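Local coordinates for protein D-lactate dehydrogenase (Fermentative) (Pseudomonas aeruginosa, PDB 6ABJ) that catalyses the NADH-linked interconversion of pyruvate and D-lactate as a tetrameric member of the D-isomer specific 2-hydroxyacid dehydrogenase family, at residues L20-Q25 and A55-G60; E62-F67 and G83-V88; G127-L132 and G242-N247; A206-L211 and A233-T238; G269-D274 and P304-T309. All coordinates share one frame; numbering follows the deposited sequence.

In the fold
From the N terminus, interaction 1 closes the first loop, bringing residues 55-60 back to strand 18-21. Interaction 2 follows in series and closes the next, setting strand 87-90 beside strand 63-66. These two touch through the shared five-stranded parallel sheet. Interaction 3 then spans 109 residues, joining helix 118-134 to strand 243-247 of the seven-stranded Rossmann sheet. Interaction 4, between helices 207-213 and 233-238, lies wholly within that long excursion. Interaction 5 comes last and adds strand 306-308 to strand 268-273, touching interaction 3 where strands 243-247 and 268-273 lie side by side. No loops cross. Interactions 1 and 3 lie on opposite sides of the chain's centre, about 38 Å apart between centres.

Interaction 1 of 5, residues L20-Q25 and A55-G60; sequences LFFSSQ and AVLAQG
Leu20 drives one methyl into the 3-10 turn at Leu57 and Ala58. From its CB, which heads toward the turn, CG is carried anti to the backbone N (chi1 179°), and of the two branches beyond it CD2 does the touching. This methyl rests 3.3 Å from the carbonyl O of Leu57 and, more tightly than usual for two carbons, 3.4 Å from CA of Ala58. It also meets the methyl CB of Ala58 at 3.8 Å and reaches CB of Leu57 at 4.2 Å. A branched leucine suits this place because a single methyl can enter against the backbone, and the small alanine lets it come so near. Phe22 adds the end of its ring: CE2 lies 4.0 Å from CB of Ala58, which sits at the ring edge near its plane, while CZ approaches CB of Leu57 at 4.2 Å. The side chains that meet are all apolar. In the five-stranded parallel sheet, separate from the Rossmann sheet, strand 18-21 runs between strands 42-45 and 63-66, and Leu20 is hydrogen-bonded through its backbone to Val63 and Cys65. Ala58 also packs on Val64 of strand 63-66 and on Leu80 of helix 74-82.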
# COMPACT_ATOMS: atom_id res chain seq x y z
N LEU B 20 18.92 19.10 -27.06
CA LEU B 20 19.13 17.96 -26.19
C LEU B 20 18.38 18.18 -24.87
O LEU B 20 18.66 19.15 -24.14
CB LEU B 20 20.63 17.70 -25.93
CG LEU B 20 20.95 16.50 -25.01
CD1 LEU B 20 20.45 15.18 -25.58
CD2 LEU B 20 22.46 16.46 -24.75
N PHE B 21 17.45 17.27 -24.55
CA PHE B 21 16.71 17.28 -23.28
C PHE B 21 17.35 16.33 -22.25
O PHE B 21 17.54 15.17 -22.56
CB PHE B 21 15.29 16.79 -23.51
CG PHE B 21 14.45 17.69 -24.39
CD1 PHE B 21 14.65 17.73 -25.78
CD2 PHE B 21 13.44 18.47 -23.84
CE1 PHE B 21 13.86 18.55 -26.59
CE2 PHE B 21 12.64 19.26 -24.63
CZ PHE B 21 12.86 19.32 -26.02
N PHE B 22 17.72 16.87 -21.08
CA PHE B 22 18.21 16.08 -20.00
C PHE B 22 17.01 15.84 -19.05
O PHE B 22 15.99 16.54 -19.16
CB PHE B 22 19.34 16.77 -19.23
CG PHE B 22 20.64 16.77 -19.93
CD1 PHE B 22 21.53 15.72 -19.77
CD2 PHE B 22 20.97 17.83 -20.81
CE1 PHE B 22 22.75 15.71 -20.44
CE2 PHE B 22 22.18 17.81 -21.50
CZ PHE B 22 23.08 16.75 -21.30
N SER B 23 17.13 14.80 -18.23
CA SER B 23 16.09 14.37 -17.23
C SER B 23 14.73 14.11 -17.91
O SER B 23 13.70 14.43 -17.39
CB SER B 23 16.00 15.38 -16.10
OG SER B 23 17.25 15.48 -15.37
N SER B 24 14.76 13.51 -19.08
CA SER B 24 13.56 13.36 -19.92
C SER B 24 12.63 12.28 -19.41
O SER B 24 13.10 11.21 -18.99
CB SER B 24 13.96 13.01 -21.34
OG SER B 24 14.81 14.02 -21.91
N GLN B 25 11.34 12.58 -19.42
CA GLN B 25 10.30 11.63 -19.01
C GLN B 25 9.51 11.39 -20.27
O GLN B 25 9.52 12.21 -21.20
CB GLN B 25 9.36 12.28 -17.98
CG GLN B 25 10.06 12.71 -16.70
CD GLN B 25 10.52 11.51 -15.94
OE1 GLN B 25 10.00 10.39 -16.13
NE2 GLN B 25 11.54 11.69 -15.13
N ALA B 55 27.51 16.25 -18.99
CA ALA B 55 27.49 17.47 -19.82
C ALA B 55 28.05 17.19 -21.23
O ALA B 55 27.61 17.78 -22.24
CB ALA B 55 28.28 18.58 -19.15
N VAL B 56 28.99 16.24 -21.28
CA VAL B 56 29.64 15.85 -22.51
C VAL B 56 28.62 15.38 -23.56
O VAL B 56 28.87 15.49 -24.76
CB VAL B 56 30.74 14.78 -22.23
CG1 VAL B 56 30.15 13.50 -21.63
CG2 VAL B 56 31.56 14.51 -23.49
N LEU B 57 27.47 14.88 -23.12
CA LEU B 57 26.42 14.46 -24.05
C LEU B 57 25.85 15.63 -24.90
O LEU B 57 25.35 15.42 -26.01
CB LEU B 57 25.30 13.76 -23.27
CG LEU B 57 25.71 12.42 -22.64
CD1 LEU B 57 24.61 11.91 -21.71
CD2 LEU B 57 26.04 11.39 -23.70
N ALA B 58 25.92 16.84 -24.33
CA ALA B 58 25.45 18.06 -24.99
C ALA B 58 26.49 18.68 -25.93
O ALA B 58 26.27 19.78 -26.48
CB ALA B 58 25.10 19.08 -23.94
N GLN B 59 27.62 17.99 -26.12
CA GLN B 59 28.65 18.50 -27.00
C GLN B 59 28.10 18.57 -28.44
O GLN B 59 27.59 17.58 -28.98
CB GLN B 59 29.92 17.65 -26.97
CG GLN B 59 31.00 18.18 -27.93
CD GLN B 59 32.41 18.08 -27.41
OE1 GLN B 59 32.72 17.29 -26.51
NE2 GLN B 59 33.30 18.87 -28.00
N GLY B 60 28.20 19.75 -29.02
CA GLY B 60 27.76 19.98 -30.38
C GLY B 60 26.30 20.35 -30.49
O GLY B 60 25.81 20.56 -31.59

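Interaction 2 of 5, residues E62-F67 and G83-V88; sequences EVVCAF and GGTRLV
Gly84 brings its carbonyl O to 4.1 Å from CA of Glu62 as the chain leaves helix 74-82. It ends that helix in a Schellman motif, its positive phi (96°) fitting glycine. Thr85 lays its CG2 3.7 Å from CG1 of Val64, the two side chains crossing at about a right angle, while its OG1 is hydrogen-bonded to the carbonyl O of Phe61. Arg86 gives its backbone N to the O of Glu62 at 2.7 Å. Its side chain, bent at chi3 (57°), which places NE, runs beside that of Glu62 in the same direction; its charge suits the acid, and NH1 forms a salt bridge with OE2 whose very short modelled length is doubtful. Here the second strand of a beta-alpha-beta unit begins: strand 63-66, helix 74-82 and strand 87-90 put two parallel strands side by side. Leu87 N also bonds to Glu62 O (3.1 Å), giving that oxygen two donors, and Leu87 O receives Val64 N at 3.0 Å. On the face next to helix 317-335, Leu87 CD2 packs 4.1 Å from Val63 CG1. Val88, beta-branched as suits a strand, turns to the other face and sets CG2 4.2 Å from Val64 CG2.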
# COMPACT_ATOMS: atom_id res chain seq x y z
N GLU B 62 23.28 22.88 -29.88
CA GLU B 62 23.15 24.31 -29.75
C GLU B 62 22.26 24.71 -28.60
O GLU B 62 22.45 25.78 -27.98
CB GLU B 62 22.56 24.89 -31.03
CG GLU B 62 23.07 26.28 -31.22
CD GLU B 62 22.92 26.79 -32.63
OE1 GLU B 62 22.72 25.98 -33.57
OE2 GLU B 62 22.98 28.02 -32.75
N VAL B 63 21.29 23.83 -28.33
CA VAL B 63 20.32 24.12 -27.29
C VAL B 63 20.19 22.92 -26.39
O VAL B 63 20.16 21.77 -26.87
CB VAL B 63 18.94 24.50 -27.84
CG1 VAL B 63 17.96 24.78 -26.69
CG2 VAL B 63 19.08 25.71 -28.76
N VAL B 64 20.20 23.20 -25.09
CA VAL B 64 19.95 22.14 -24.09
C VAL B 64 18.73 22.53 -23.31
O VAL B 64 18.56 23.70 -22.92
CB VAL B 64 21.20 21.80 -23.21
CG1 VAL B 64 22.38 21.42 -24.08
CG2 VAL B 64 21.57 22.91 -22.27
N CYS B 65 17.83 21.55 -23.12
CA CYS B 65 16.58 21.81 -22.43
C CYS B 65 16.61 21.08 -21.08
O CYS B 65 16.77 19.87 -21.05
CB CYS B 65 15.36 21.39 -23.27
SG CYS B 65 13.81 21.67 -22.33
N ALA B 66 16.50 21.83 -19.99
CA ALA B 66 16.73 21.30 -18.64
C ALA B 66 15.50 21.49 -17.77
O ALA B 66 14.70 22.37 -17.99
CB ALA B 66 17.90 21.99 -17.94
N PHE B 67 15.39 20.64 -16.75
CA PHE B 67 14.34 20.77 -15.81
C PHE B 67 15.01 21.15 -14.51
O PHE B 67 16.23 21.20 -14.43
CB PHE B 67 13.58 19.40 -15.69
CG PHE B 67 12.28 19.51 -14.96
CD1 PHE B 67 11.40 20.55 -15.20
CD2 PHE B 67 11.91 18.55 -14.03
CE1 PHE B 67 10.22 20.68 -14.51
CE2 PHE B 67 10.71 18.67 -13.33
CZ PHE B 67 9.84 19.71 -13.60
N GLY B 83 31.74 23.15 -25.04
CA GLY B 83 31.24 22.18 -26.01
C GLY B 83 30.34 22.74 -27.10
O GLY B 83 29.86 21.97 -27.94
N GLY B 84 30.05 24.05 -27.06
CA GLY B 84 29.34 24.75 -28.16
C GLY B 84 27.83 24.91 -27.97
O GLY B 84 27.09 25.21 -28.93
N THR B 85 27.36 24.71 -26.73
CA THR B 85 25.96 24.96 -26.44
C THR B 85 25.75 26.44 -26.34
O THR B 85 26.57 27.13 -25.73
CB THR B 85 25.53 24.22 -25.16
OG1 THR B 85 25.62 22.82 -25.40
CG2 THR B 85 24.14 24.61 -24.76
N ARG B 86 24.71 26.96 -26.98
CA ARG B 86 24.53 28.43 -27.04
C ARG B 86 23.30 28.93 -26.32
O ARG B 86 23.19 30.12 -26.06
CB ARG B 86 24.53 28.95 -28.50
CG ARG B 86 25.85 28.76 -29.28
CD ARG B 86 25.67 29.20 -30.75
NE ARG B 86 25.20 30.60 -30.88
CZ ARG B 86 24.31 31.05 -31.79
NH1 ARG B 86 23.80 30.26 -32.74
NH2 ARG B 86 23.93 32.32 -31.76
N LEU B 87 22.39 28.03 -25.92
CA LEU B 87 21.21 28.41 -25.16
C LEU B 87 20.80 27.27 -24.18
O LEU B 87 20.82 26.11 -24.55
CB LEU B 87 20.05 28.72 -26.11
CG LEU B 87 18.68 28.99 -25.49
CD1 LEU B 87 18.54 30.33 -24.77
CD2 LEU B 87 17.64 28.87 -26.57
N VAL B 88 20.43 27.68 -22.97
CA VAL B 88 19.84 26.78 -21.99
C VAL B 88 18.37 27.15 -21.89
O VAL B 88 18.04 28.24 -21.50
CB VAL B 88 20.49 27.03 -20.60
CG1 VAL B 88 19.80 26.18 -19.50
CG2 VAL B 88 21.98 26.72 -20.64

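Interaction 3 of 5, residues G127-L132 and G242-N247; sequences GLILTL and GAMLIN
Ile246 and Met244, strand residues that both point at helix 118-134, meet Leu128, Ile129 and Leu132 on its facing side. This is helix-on-sheet packing in the Rossmann-type NAD-binding domain, where strand 243-247 is an inner strand of the parallel sheet; the helix segment runs roughly counter to it at 146°, with 9.4 Å between the axes. Ile246 touches all three helix residues. Its CG1 is 3.7 Å from CG1 of Ile129, the two side chains crossing at about a right angle, and its CD1 is 3.9 Å from CD1 of Leu132, which slides past in the opposite direction. The same CD1 reaches CB of Leu128 at 4.3 Å. Branched aliphatic groups fill a buried interface well, and the beta-branched isoleucine also suits an extended strand. Met244 is unbranched and reaches farther: CG stands anti to the backbone N (chi1 175°), and a bend at the last torsion, chi3 -71°, sets CE against the helix. Its sulphur SD lies 3.9 Å from CG2 of Ile129. The other side of the helix meets a second subunit, where Leu130 packs on Gly127 of that chain. Just past the strand stands Thr248, an NADH-binding residue, close to Ile246. Against the helix, the methyl CE of Met244 comes 3.7 Å from both CB of Leu132 and the carbonyl O of Ile129.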
# COMPACT_ATOMS: atom_id res chain seq x y z
N GLY B 127 -8.27 18.93 -5.87
CA GLY B 127 -8.16 17.51 -5.73
C GLY B 127 -7.51 17.10 -4.38
O GLY B 127 -7.95 16.16 -3.70
N LEU B 128 -6.55 17.91 -3.94
CA LEU B 128 -5.83 17.61 -2.68
C LEU B 128 -6.84 17.85 -1.57
O LEU B 128 -6.91 17.07 -0.60
CB LEU B 128 -4.59 18.55 -2.52
CG LEU B 128 -3.36 18.13 -3.37
CD1 LEU B 128 -2.24 19.19 -3.12
CD2 LEU B 128 -2.87 16.75 -3.06
N ILE B 129 -7.62 18.91 -1.69
CA ILE B 129 -8.64 19.19 -0.65
C ILE B 129 -9.62 18.03 -0.51
O ILE B 129 -9.91 17.55 0.61
CB ILE B 129 -9.45 20.49 -1.03
CG1 ILE B 129 -8.54 21.68 -0.80
CG2 ILE B 129 -10.68 20.62 -0.15
CD1 ILE B 129 -9.02 22.99 -1.27
N LEU B 130 -10.11 17.52 -1.63
CA LEU B 130 -11.14 16.50 -1.57
C LEU B 130 -10.60 15.18 -1.13
O LEU B 130 -11.23 14.48 -0.37
CB LEU B 130 -11.84 16.35 -2.92
CG LEU B 130 -12.92 17.45 -3.10
CD1 LEU B 130 -13.23 17.57 -4.54
CD2 LEU B 130 -14.15 17.17 -2.22
N THR B 131 -9.37 14.83 -1.57
CA THR B 131 -8.81 13.59 -1.13
C THR B 131 -8.58 13.61 0.40
O THR B 131 -8.78 12.60 1.08
CB THR B 131 -7.55 13.12 -1.93
OG1 THR B 131 -7.24 11.78 -1.50
CG2 THR B 131 -6.37 13.88 -1.64
N LEU B 132 -8.07 14.72 0.91
CA LEU B 132 -7.84 14.82 2.32
C LEU B 132 -9.17 14.78 3.12
O LEU B 132 -9.29 14.10 4.13
CB LEU B 132 -7.11 16.12 2.65
CG LEU B 132 -5.59 16.16 2.31
CD1 LEU B 132 -5.09 17.59 2.25
CD2 LEU B 132 -4.87 15.35 3.39
N GLY B 242 -7.80 22.49 13.81
CA GLY B 242 -8.36 21.46 12.91
C GLY B 242 -8.46 21.87 11.46
O GLY B 242 -8.94 21.10 10.61
N ALA B 243 -7.93 23.04 11.11
CA ALA B 243 -8.11 23.55 9.78
C ALA B 243 -7.26 22.73 8.82
O ALA B 243 -6.34 22.00 9.22
CB ALA B 243 -7.71 25.01 9.71
N MET B 244 -7.56 22.90 7.56
CA MET B 244 -6.79 22.31 6.46
C MET B 244 -5.89 23.38 5.80
O MET B 244 -6.39 24.44 5.47
CB MET B 244 -7.77 21.78 5.42
CG MET B 244 -7.13 21.25 4.15
SD MET B 244 -8.35 20.60 2.99
CE MET B 244 -8.88 19.13 3.80
N LEU B 245 -4.64 23.01 5.52
CA LEU B 245 -3.72 23.87 4.75
C LEU B 245 -3.28 23.19 3.48
O LEU B 245 -2.84 22.03 3.50
CB LEU B 245 -2.51 24.16 5.63
CG LEU B 245 -1.45 25.04 4.98
CD1 LEU B 245 -1.89 26.47 4.70
CD2 LEU B 245 -0.22 25.08 5.90
N ILE B 246 -3.31 23.93 2.37
CA ILE B 246 -2.89 23.46 1.07
C ILE B 246 -1.77 24.44 0.57
O ILE B 246 -1.95 25.66 0.55
CB ILE B 246 -4.06 23.51 0.06
CG1 ILE B 246 -5.27 22.69 0.60
CG2 ILE B 246 -3.67 22.99 -1.31
CD1 ILE B 246 -5.00 21.21 0.84
N ASN B 247 -0.65 23.87 0.18
CA ASN B 247 0.40 24.64 -0.47
C ASN B 247 0.74 24.03 -1.81
O ASN B 247 1.47 23.02 -1.92
CB ASN B 247 1.66 24.73 0.37
CG ASN B 247 2.68 25.70 -0.26
OD1 ASN B 247 2.33 26.46 -1.17
ND2 ASN B 247 3.90 25.63 0.19

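Interaction 4 of 5, residues A206-L211 and A233-T238; sequences ALDALL and AQRLAT
Asp208 and Arg235 face each other between two helices of the Rossmann-type NAD-binding domain, 207-213 and 233-238, each of which leads into a strand of the parallel sheet. The segments lie at 53° with axes 9.5 Å apart. The charged pair is a salt bridge: OD1 of Asp208 stands 3.2 Å from NH1 of Arg235, in the plane of the guanidinium at its edge, with the carboxylate plane turned 64° from it. The side chains cross at about a right angle. Van der Waals packing comes from the leucines and the Thr238 methyl. Leu207 places CD2 over one guanidinium face, 3.7 Å from NH1, while Leu211, the buried member, sets CD1 3.6 Å from CG of Arg235, whose chain bends at chi2 (62°), turning CD. An arginine suits this partly exposed border because its methylene part packs on leucine while its charged end reaches an acid. Thr238 CG2 lies 3.8 Å from Leu211 CB and 3.5 Å from the carbonyl O of Asp208. Helix 207-213 is seated on strand 162-166 through Leu207 and Leu211 on Ile166. Between the two helices, hydrogen bonding runs through a single water, which donates to Asp208 OD1 and Thr238 OG1 and accepts from Arg235 NH1 and Gln234 NE2. Thr238 OG1 in turn donates to Gln234 O at 2.9 Å, from above the carbonyl plane.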
# COMPACT_ATOMS: atom_id res chain seq x y z
N ALA B 206 -7.68 41.17 6.47
CA ALA B 206 -6.32 41.02 6.92
C ALA B 206 -5.86 39.54 6.98
O ALA B 206 -6.65 38.66 7.27
CB ALA B 206 -6.16 41.66 8.28
N LEU B 207 -4.57 39.31 6.73
CA LEU B 207 -4.01 37.97 6.71
C LEU B 207 -4.39 37.27 8.03
O LEU B 207 -4.75 36.08 7.99
CB LEU B 207 -2.50 38.01 6.54
CG LEU B 207 -1.70 36.75 6.61
CD1 LEU B 207 -2.21 35.69 5.63
CD2 LEU B 207 -0.23 37.01 6.39
N ASP B 208 -4.21 37.95 9.13
CA ASP B 208 -4.37 37.30 10.42
C ASP B 208 -5.82 36.88 10.69
O ASP B 208 -6.05 35.79 11.17
CB ASP B 208 -3.77 38.14 11.53
CG ASP B 208 -2.25 38.03 11.60
OD1 ASP B 208 -1.62 37.06 11.10
OD2 ASP B 208 -1.65 38.92 12.19
N ALA B 209 -6.75 37.68 10.17
CA ALA B 209 -8.14 37.37 10.29
C ALA B 209 -8.54 36.24 9.34
O ALA B 209 -9.29 35.34 9.73
CB ALA B 209 -8.93 38.59 10.00
N LEU B 210 -7.98 36.24 8.12
CA LEU B 210 -8.13 35.10 7.23
C LEU B 210 -7.72 33.79 7.89
O LEU B 210 -8.45 32.79 7.84
CB LEU B 210 -7.37 35.31 5.93
CG LEU B 210 -7.54 34.23 4.87
CD1 LEU B 210 -7.35 34.89 3.48
CD2 LEU B 210 -6.54 33.15 5.07
N LEU B 211 -6.57 33.79 8.53
CA LEU B 211 -6.03 32.60 9.13
C LEU B 211 -6.93 32.15 10.30
O LEU B 211 -7.26 30.93 10.45
CB LEU B 211 -4.61 32.83 9.53
CG LEU B 211 -3.56 32.93 8.39
CD1 LEU B 211 -2.20 33.32 8.95
CD2 LEU B 211 -3.41 31.67 7.61
N ALA B 233 5.62 28.97 12.59
CA ALA B 233 4.93 28.49 13.78
C ALA B 233 3.86 29.44 14.35
O ALA B 233 2.87 29.01 14.98
CB ALA B 233 5.96 28.17 14.84
N GLN B 234 4.09 30.73 14.13
CA GLN B 234 3.21 31.80 14.59
C GLN B 234 1.96 31.80 13.74
O GLN B 234 0.89 31.79 14.23
CB GLN B 234 3.92 33.17 14.48
CG GLN B 234 3.05 34.40 14.26
CD GLN B 234 3.71 35.49 13.41
OE1 GLN B 234 4.91 35.50 13.23
NE2 GLN B 234 2.92 36.42 12.89
N ARG B 235 2.15 31.83 12.45
CA ARG B 235 1.01 31.80 11.56
C ARG B 235 0.20 30.51 11.77
O ARG B 235 -1.03 30.55 11.75
CB ARG B 235 1.46 31.91 10.10
CG ARG B 235 1.39 33.32 9.57
CD ARG B 235 2.34 34.22 10.34
NE ARG B 235 2.96 35.20 9.47
CZ ARG B 235 2.45 36.41 9.22
NH1 ARG B 235 1.31 36.78 9.79
NH2 ARG B 235 3.09 37.24 8.41
N LEU B 236 0.87 29.37 11.97
CA LEU B 236 0.13 28.10 12.24
C LEU B 236 -0.70 28.21 13.49
O LEU B 236 -1.83 27.69 13.57
CB LEU B 236 1.04 26.87 12.38
CG LEU B 236 1.66 26.45 11.09
CD1 LEU B 236 2.79 25.51 11.36
CD2 LEU B 236 0.60 25.86 10.15
N ALA B 237 -0.13 28.82 14.54
CA ALA B 237 -0.90 28.96 15.77
C ALA B 237 -2.06 29.99 15.65
O ALA B 237 -2.98 29.97 16.43
CB ALA B 237 0.03 29.32 16.93
N THR B 238 -2.05 30.86 14.63
CA THR B 238 -3.17 31.82 14.34
C THR B 238 -4.39 31.04 13.73
O THR B 238 -5.59 31.31 14.02
CB THR B 238 -2.61 32.93 13.37
OG1 THR B 238 -1.40 33.51 13.94
CG2 THR B 238 -3.62 34.02 13.04
O HOH W 1 -0.03 35.51 12.14

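Interaction 5 of 5, residues G269-D274 and P304-T309; sequences GYLGLD and PNVVVT
Leu271 and Leu273 exchange backbone hydrogen bonds with segment 304-309, the two strands running parallel within 2° and with axes 4.9 Å apart. Leu271 N bonds to Asn305 O at 3.0 Å and Leu271 O receives Val307 N; Leu273 N donates to Val307 O, and Leu273 O receives Thr309 N at 2.9 Å. The pair forms the two strands of a beta-alpha-beta unit, 268-273 and 306-308 joined through helix 295-302, and strand 306-308 is the outermost of the Rossmann sheet within this chain. Its edge meets a second subunit, where Thr143 OG1 of that chain is hydrogen-bonded to Val308 O. On one face Leu271 lies beside Val306, CB to CG2 4.0 Å, both pointing the same way, and Leu273 CB sits 4.3 Å from Val308 CG2; beta-branched valines suit strands. On the other face Gly272 has no side chain, and Val307 packs on Leu128 and Leu132 of helix 118-134. Asn305 continues the pairing with its amide: ND2 donates to Gly269 O at 2.8 Å, 60° out of the carbonyl plane. At the far end Asp274, an NADH-binding residue with CG anti to the backbone N (chi1 -170°), accepts on the anti lone pair of OD1 from Thr309 OG1, 2.6 Å away. That OD1 also receives Gln312 N, while OD2 accepts from Ala313 N and Thr309 OG1 pairs with His124 NE2.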
# COMPACT_ATOMS: atom_id res chain seq x y z
N GLY B 269 -5.32 20.25 11.16
CA GLY B 269 -6.11 19.06 10.89
C GLY B 269 -5.67 18.29 9.67
O GLY B 269 -5.85 17.09 9.62
N TYR B 270 -5.24 19.01 8.65
CA TYR B 270 -4.92 18.39 7.39
C TYR B 270 -3.86 19.19 6.69
O TYR B 270 -3.79 20.42 6.82
CB TYR B 270 -6.14 18.38 6.44
CG TYR B 270 -7.47 17.86 6.95
CD1 TYR B 270 -8.29 18.65 7.74
CD2 TYR B 270 -7.93 16.61 6.56
CE1 TYR B 270 -9.52 18.18 8.17
CE2 TYR B 270 -9.15 16.13 6.99
CZ TYR B 270 -9.95 16.92 7.79
OH TYR B 270 -11.17 16.45 8.22
N LEU B 271 -3.05 18.50 5.91
CA LEU B 271 -2.08 19.15 5.03
C LEU B 271 -1.95 18.51 3.67
O LEU B 271 -1.74 17.32 3.54
CB LEU B 271 -0.71 19.18 5.74
CG LEU B 271 0.46 19.82 4.97
CD1 LEU B 271 0.37 21.31 4.96
CD2 LEU B 271 1.78 19.34 5.54
N GLY B 272 -2.03 19.37 2.62
CA GLY B 272 -1.84 18.97 1.26
C GLY B 272 -0.68 19.78 0.68
O GLY B 272 -0.79 20.98 0.64
N LEU B 273 0.39 19.11 0.28
CA LEU B 273 1.51 19.80 -0.32
C LEU B 273 1.74 19.29 -1.72
O LEU B 273 1.75 18.10 -1.95
CB LEU B 273 2.80 19.54 0.47
CG LEU B 273 2.88 19.97 1.92
CD1 LEU B 273 4.29 19.57 2.42
CD2 LEU B 273 2.59 21.42 2.18
N ASP B 274 1.91 20.21 -2.65
CA ASP B 274 2.47 19.89 -3.96
C ASP B 274 3.90 20.44 -4.15
O ASP B 274 4.57 20.08 -5.13
CB ASP B 274 1.59 20.40 -5.09
CG ASP B 274 2.04 19.86 -6.45
OD1 ASP B 274 2.04 18.61 -6.64
OD2 ASP B 274 2.40 20.65 -7.35
N PRO B 304 -1.39 10.43 8.70
CA PRO B 304 -2.53 9.90 7.99
C PRO B 304 -3.32 11.00 7.29
O PRO B 304 -4.12 10.70 6.45
CB PRO B 304 -3.40 9.28 9.14
CG PRO B 304 -3.05 10.01 10.31
CD PRO B 304 -1.50 10.19 10.15
N ASN B 305 -3.12 12.23 7.69
CA ASN B 305 -3.86 13.39 7.26
C ASN B 305 -2.96 14.38 6.53
O ASN B 305 -3.25 15.56 6.45
CB ASN B 305 -4.50 14.07 8.49
CG ASN B 305 -3.47 14.37 9.64
OD1 ASN B 305 -2.43 13.74 9.76
ND2 ASN B 305 -3.83 15.34 10.49
N VAL B 306 -1.93 13.83 5.93
CA VAL B 306 -1.04 14.55 4.99
C VAL B 306 -0.94 13.83 3.66
O VAL B 306 -0.77 12.63 3.64
CB VAL B 306 0.37 14.67 5.56
CG1 VAL B 306 1.34 15.28 4.57
CG2 VAL B 306 0.34 15.46 6.85
N VAL B 307 -1.08 14.59 2.56
CA VAL B 307 -0.84 14.06 1.20
C VAL B 307 0.14 15.00 0.52
O VAL B 307 -0.09 16.20 0.52
CB VAL B 307 -2.18 14.04 0.38
CG1 VAL B 307 -1.90 13.69 -1.06
CG2 VAL B 307 -3.15 13.01 1.02
N VAL B 308 1.17 14.40 -0.04
CA VAL B 308 2.23 15.11 -0.76
C VAL B 308 2.26 14.56 -2.15
O VAL B 308 2.31 13.36 -2.34
CB VAL B 308 3.59 14.90 -0.13
CG1 VAL B 308 4.70 15.60 -0.99
CG2 VAL B 308 3.59 15.39 1.29
N THR B 309 2.14 15.48 -3.15
CA THR B 309 2.40 15.18 -4.52
C THR B 309 3.68 15.93 -4.94
O THR B 309 3.97 16.98 -4.40
CB THR B 309 1.17 15.52 -5.44
OG1 THR B 309 0.74 16.84 -5.23
CG2 THR B 309 -0.04 14.57 -5.10